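PDB 3IC3: putative pyruvate dehydrogenase from Rhodopseudomonas palustris, which is of unknown function, though possibly a pyruvate dehydrogenase, and forms an assembly of two subunits. Local coordinates for residues 10-13 / 14-18; 74-77 / 78-82. One frame throughout, in Å; residues are numbered along the deposited sequence.

Contact 1: 10-13 / 14-18; sequences QPLP and PDVEG
Pro13 and Val16 meet across a type I beta turn, residues 13-16, where the chain leaves its extended run through Leu12 and curls round over Pro14 and Asp15. Val16 lays one methyl, CG2, against the Pro13 ring, with CG2 to Pro13 CB at 4.1 Å. With CG1 anti to the backbone N (chi1 157°), CG2 falls beside the N, facing the ring. From the neighbouring corner the Asp15 carboxylate reaches the same ring carbon, OD1 standing 3.4 Å from Pro13 CB; the methyl and the acid oxygen both come up from the same side, as two neighbouring bumps against one ring carbon. Before the turn, Leu12 CB lies 4.1 Å from Glu17 CG. Inside the curl the Pro13 carbonyl receives Val16 N at 3.0 Å, the donor lying well above the carbonyl plane, and a weak second bond from Glu17 N. Across the subunit boundary, Ser36 of the second subunit hydrogen-bonds Asp15 OD1, while Phe29 of that subunit packs on Leu12 and Val16. Chemically, Pro14 at the first corner has its phi limited by its ring and no N-H to offer, so the turn rests on one moderately bent backbone bond, Val16 N to Pro13 O, plus weak ones.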
loop_
_atom_site.group_PDB
_atom_site.type_symbol
_atom_site.label_atom_id
_atom_site.label_comp_id
_atom_site.label_asym_id
_atom_site.label_seq_id
_atom_site.Cartn_x
_atom_site.Cartn_y
_atom_site.Cartn_z
ATOM N N GLN A 10 -11.784 -5.992 2.965
ATOM C CA GLN A 10 -11.064 -6.657 4.044
ATOM C C GLN A 10 -11.686 -6.192 5.365
ATOM O O GLN A 10 -12.011 -5.015 5.523
ATOM C CB GLN A 10 -9.582 -6.330 4.030
ATOM C CG GLN A 10 -8.762 -7.175 3.046
ATOM C CD GLN A 10 -8.883 -8.642 3.348
ATOM O OE1 GLN A 10 -8.514 -9.078 4.425
ATOM N NE2 GLN A 10 -9.465 -9.391 2.453
ATOM N N PRO A 11 -11.850 -7.119 6.307
ATOM C CA PRO A 11 -12.269 -6.714 7.652
ATOM C C PRO A 11 -11.140 -6.012 8.409
ATOM O O PRO A 11 -9.958 -6.231 8.114
ATOM C CB PRO A 11 -12.605 -8.035 8.342
ATOM C CG PRO A 11 -12.484 -9.080 7.347
ATOM C CD PRO A 11 -11.689 -8.578 6.185
ATOM N N LEU A 12 -11.492 -5.218 9.417
ATOM C CA LEU A 12 -10.480 -4.658 10.308
ATOM C C LEU A 12 -9.614 -5.782 10.892
ATOM O O LEU A 12 -10.149 -6.795 11.358
ATOM C CB LEU A 12 -11.137 -3.908 11.468
ATOM C CG LEU A 12 -12.020 -2.699 11.128
ATOM C CD1 LEU A 12 -12.677 -2.088 12.405
ATOM C CD2 LEU A 12 -11.209 -1.665 10.361
ATOM N N PRO A 13 -8.285 -5.591 10.956
ATOM C CA PRO A 13 -7.506 -6.586 11.711
ATOM C C PRO A 13 -7.990 -6.717 13.152
ATOM O O PRO A 13 -8.373 -5.718 13.755
ATOM C CB PRO A 13 -6.090 -5.999 11.710
ATOM C CG PRO A 13 -6.044 -5.180 10.484
ATOM C CD PRO A 13 -7.413 -4.596 10.312
ATOM N N PRO A 14 -8.003 -7.938 13.703
ATOM C CA PRO A 14 -8.501 -8.061 15.058
ATOM C C PRO A 14 -7.818 -7.157 16.095
ATOM O O PRO A 14 -8.495 -6.697 17.000
ATOM C CB PRO A 14 -8.301 -9.548 15.373
ATOM C CG PRO A 14 -8.401 -10.203 14.041
ATOM C CD PRO A 14 -7.743 -9.248 13.088
ATOM N N ASP A 15 -6.523 -6.869 15.952
ATOM C CA ASP A 15 -5.816 -6.023 16.938
ATOM C C ASP A 15 -6.163 -4.534 16.837
ATOM O O ASP A 15 -5.838 -3.744 17.730
ATOM C CB ASP A 15 -4.282 -6.247 16.924
ATOM C CG ASP A 15 -3.601 -5.722 15.673
ATOM O OD1 ASP A 15 -4.239 -5.688 14.601
ATOM O OD2 ASP A 15 -2.396 -5.385 15.757
ATOM N N VAL A 16 -6.827 -4.159 15.751
ATOM C CA VAL A 16 -7.257 -2.800 15.527
ATOM C C VAL A 16 -8.665 -2.559 16.067
ATOM O O VAL A 16 -9.024 -1.430 16.387
ATOM C CB VAL A 16 -7.185 -2.523 14.003
ATOM C CG1 VAL A 16 -8.074 -1.404 13.579
ATOM C CG2 VAL A 16 -5.692 -2.340 13.620
ATOM N N GLU A 17 -9.469 -3.613 16.151
ATOM C CA GLU A 17 -10.878 -3.463 16.569
ATOM C C GLU A 17 -10.984 -2.813 17.940
ATOM O O GLU A 17 -10.280 -3.215 18.869
ATOM C CB GLU A 17 -11.562 -4.827 16.584
ATOM C CG GLU A 17 -11.798 -5.405 15.216
ATOM C CD GLU A 17 -12.582 -6.690 15.306
ATOM O OE1 GLU A 17 -11.949 -7.749 15.531
ATOM O OE2 GLU A 17 -13.832 -6.644 15.165
ATOM N N GLY A 18 -11.836 -1.791 18.057
ATOM C CA GLY A 18 -12.014 -1.056 19.316
ATOM C C GLY A 18 -10.899 -0.101 19.723
ATOM O O GLY A 18 -10.956 0.491 20.798
#

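Contact 2: 74-77 / 78-82; sequences EALE and RIVEM
Helix 72-87 carries this contact along its own length, in a little over two turns of regular alpha helix. Four backbone bonds join residue i to i+4: Arg78 N to Glu74 O, Ile79 N to Ala75 O, Val80 N to Leu76 O and Glu81 N to Glu77 O, the last 2.9 Å long. On the solvent side Glu77 and Glu81 bring their carboxylates together. Glu77 starts anti to its own N (chi1 166°), and the bend at chi2 turns the acid toward Glu81, whose extended chain leans back a turn to reach it. The closest oxygens, OE2 of Glu77 and OE2 of Glu81, are 2.5 Å apart, and the two carboxylate planes stand nearly perpendicular, 81° apart. Such an approach suggests that one acid probably holds a proton shared with the other. Glu81 OE1 also faces Arg78 NE at 3.5 Å in a salt bridge, and the positive charge probably offsets part of the repulsion between the acids; Arg78 NH1 turns instead to Tyr70 OH.

Elsewhere on the helix, Val80 CG2 sits off the oxygen end of the Leu76 carbonyl, 3.3 Å from Leu76 O, and 4.4 Å from Leu76 CG. Leu76 and Val80 both pack on Leu87 of the second subunit, and Leu76 and Ile79 each touch both helix 46-66 and the second subunit; Ala75 packs on Tyr64 of helix 46-66. Charged residues on one side and aliphatic ones on the others, four residues apart, are the signature of an amphipathic helix, here packed between its own chain and a dimer partner.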
loop_
_atom_site.group_PDB
_atom_site.type_symbol
_atom_site.label_atom_id
_atom_site.label_comp_id
_atom_site.label_asym_id
_atom_site.label_seq_id
_atom_site.Cartn_x
_atom_site.Cartn_y
_atom_site.Cartn_z
ATOM N N GLU A 74 13.795 -15.670 -4.935
ATOM C CA GLU A 74 13.583 -15.431 -6.365
ATOM C C GLU A 74 12.305 -14.618 -6.597
ATOM O O GLU A 74 12.272 -13.712 -7.440
ATOM C CB GLU A 74 13.483 -16.747 -7.129
ATOM C CG GLU A 74 14.793 -17.517 -7.178
ATOM C CD GLU A 74 14.617 -18.954 -7.644
ATOM O OE1 GLU A 74 13.475 -19.465 -7.691
ATOM O OE2 GLU A 74 15.644 -19.571 -7.948
ATOM N N ALA A 75 11.239 -14.960 -5.884
ATOM C CA ALA A 75 9.985 -14.200 -5.999
ATOM C C ALA A 75 10.184 -12.732 -5.604
ATOM O O ALA A 75 9.680 -11.825 -6.276
ATOM C CB ALA A 75 8.895 -14.827 -5.141
ATOM N N LEU A 76 10.915 -12.498 -4.521
ATOM C CA LEU A 76 11.154 -11.133 -4.094
ATOM C C LEU A 76 11.979 -10.388 -5.144
ATOM O O LEU A 76 11.661 -9.260 -5.467
ATOM C CB LEU A 76 11.876 -11.079 -2.767
ATOM C CG LEU A 76 12.062 -9.689 -2.173
ATOM C CD1 LEU A 76 10.715 -9.003 -1.872
ATOM C CD2 LEU A 76 12.903 -9.880 -0.904
ATOM N N GLU A 77 13.014 -11.029 -5.686
ATOM C CA GLU A 77 13.789 -10.394 -6.766
ATOM C C GLU A 77 12.913 -9.976 -7.953
ATOM O O GLU A 77 13.051 -8.864 -8.483
ATOM C CB GLU A 77 14.921 -11.329 -7.244
ATOM C CG GLU A 77 15.572 -10.921 -8.571
ATOM C CD GLU A 77 16.369 -9.614 -8.515
ATOM O OE1 GLU A 77 16.665 -9.143 -7.392
ATOM O OE2 GLU A 77 16.741 -9.072 -9.612
ATOM N N ARG A 78 12.023 -10.866 -8.370
ATOM C CA ARG A 78 11.114 -10.616 -9.469
ATOM C C ARG A 78 10.186 -9.433 -9.188
ATOM O O ARG A 78 9.986 -8.559 -10.040
ATOM C CB ARG A 78 10.267 -11.862 -9.766
ATOM C CG ARG A 78 10.994 -13.035 -10.371
ATOM C CD ARG A 78 11.518 -12.763 -11.771
ATOM N NE ARG A 78 10.745 -11.774 -12.520
ATOM C CZ ARG A 78 9.753 -12.036 -13.376
ATOM N NH1 ARG A 78 9.318 -13.289 -13.628
ATOM N NH2 ARG A 78 9.177 -11.012 -13.976
ATOM N N ILE A 79 9.621 -9.413 -7.991
ATOM C CA ILE A 79 8.765 -8.295 -7.574
ATOM C C ILE A 79 9.529 -6.958 -7.583
ATOM O O ILE A 79 9.013 -5.962 -8.126
ATOM C CB ILE A 79 8.090 -8.558 -6.218
ATOM C CG1 ILE A 79 6.995 -9.621 -6.406
ATOM C CG2 ILE A 79 7.496 -7.244 -5.635
ATOM C CD1 ILE A 79 6.539 -10.269 -5.145
ATOM N N VAL A 80 10.747 -6.950 -7.058
ATOM C CA VAL A 80 11.583 -5.753 -7.076
ATOM C C VAL A 80 11.895 -5.311 -8.515
ATOM O O VAL A 80 11.873 -4.123 -8.806
ATOM C CB VAL A 80 12.863 -5.903 -6.245
ATOM C CG1 VAL A 80 13.754 -4.662 -6.417
ATOM C CG2 VAL A 80 12.509 -6.117 -4.743
ATOM N N GLU A 81 12.183 -6.266 -9.418
ATOM C CA GLU A 81 12.367 -5.943 -10.841
ATOM C C GLU A 81 11.138 -5.276 -11.455
ATOM O O GLU A 81 11.242 -4.277 -12.180
ATOM C CB GLU A 81 12.714 -7.204 -11.654
ATOM C CG GLU A 81 14.091 -7.763 -11.329
ATOM C CD GLU A 81 14.343 -9.165 -11.911
ATOM O OE1 GLU A 81 13.515 -9.707 -12.674
ATOM O OE2 GLU A 81 15.409 -9.711 -11.593
HETATM N N MSE A 82 9.961 -5.808 -11.153
HETATM C CA MSE A 82 8.730 -5.222 -11.664
HETATM C C MSE A 82 8.460 -3.835 -11.086
HETATM O O MSE A 82 8.054 -2.925 -11.811
HETATM C CB MSE A 82 7.551 -6.153 -11.416
HETATM C CG MSE A 82 7.567 -7.360 -12.327
HETATM SE SE MSE A 82 6.136 -8.598 -11.900
HETATM C CE MSE A 82 7.179 -9.893 -10.919
#

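In the fold
Contact 1 comes first along the chain, in the loop that precedes strand 23-31; contact 2 follows on helix 72-87, after the two-stranded antiparallel sheet of 23-31 and 34-39 and helix 46-66. They lie on opposite sides of the chain's centre, their own centres about 30 Å apart and their nearest atoms about 18 Å apart, so neither touches the other. What they have in common is the second subunit: the loop of contact 1 packs against its strands, while contact 2 meets its two helices. The interface thus draws on both the N-terminal loop and the last helix.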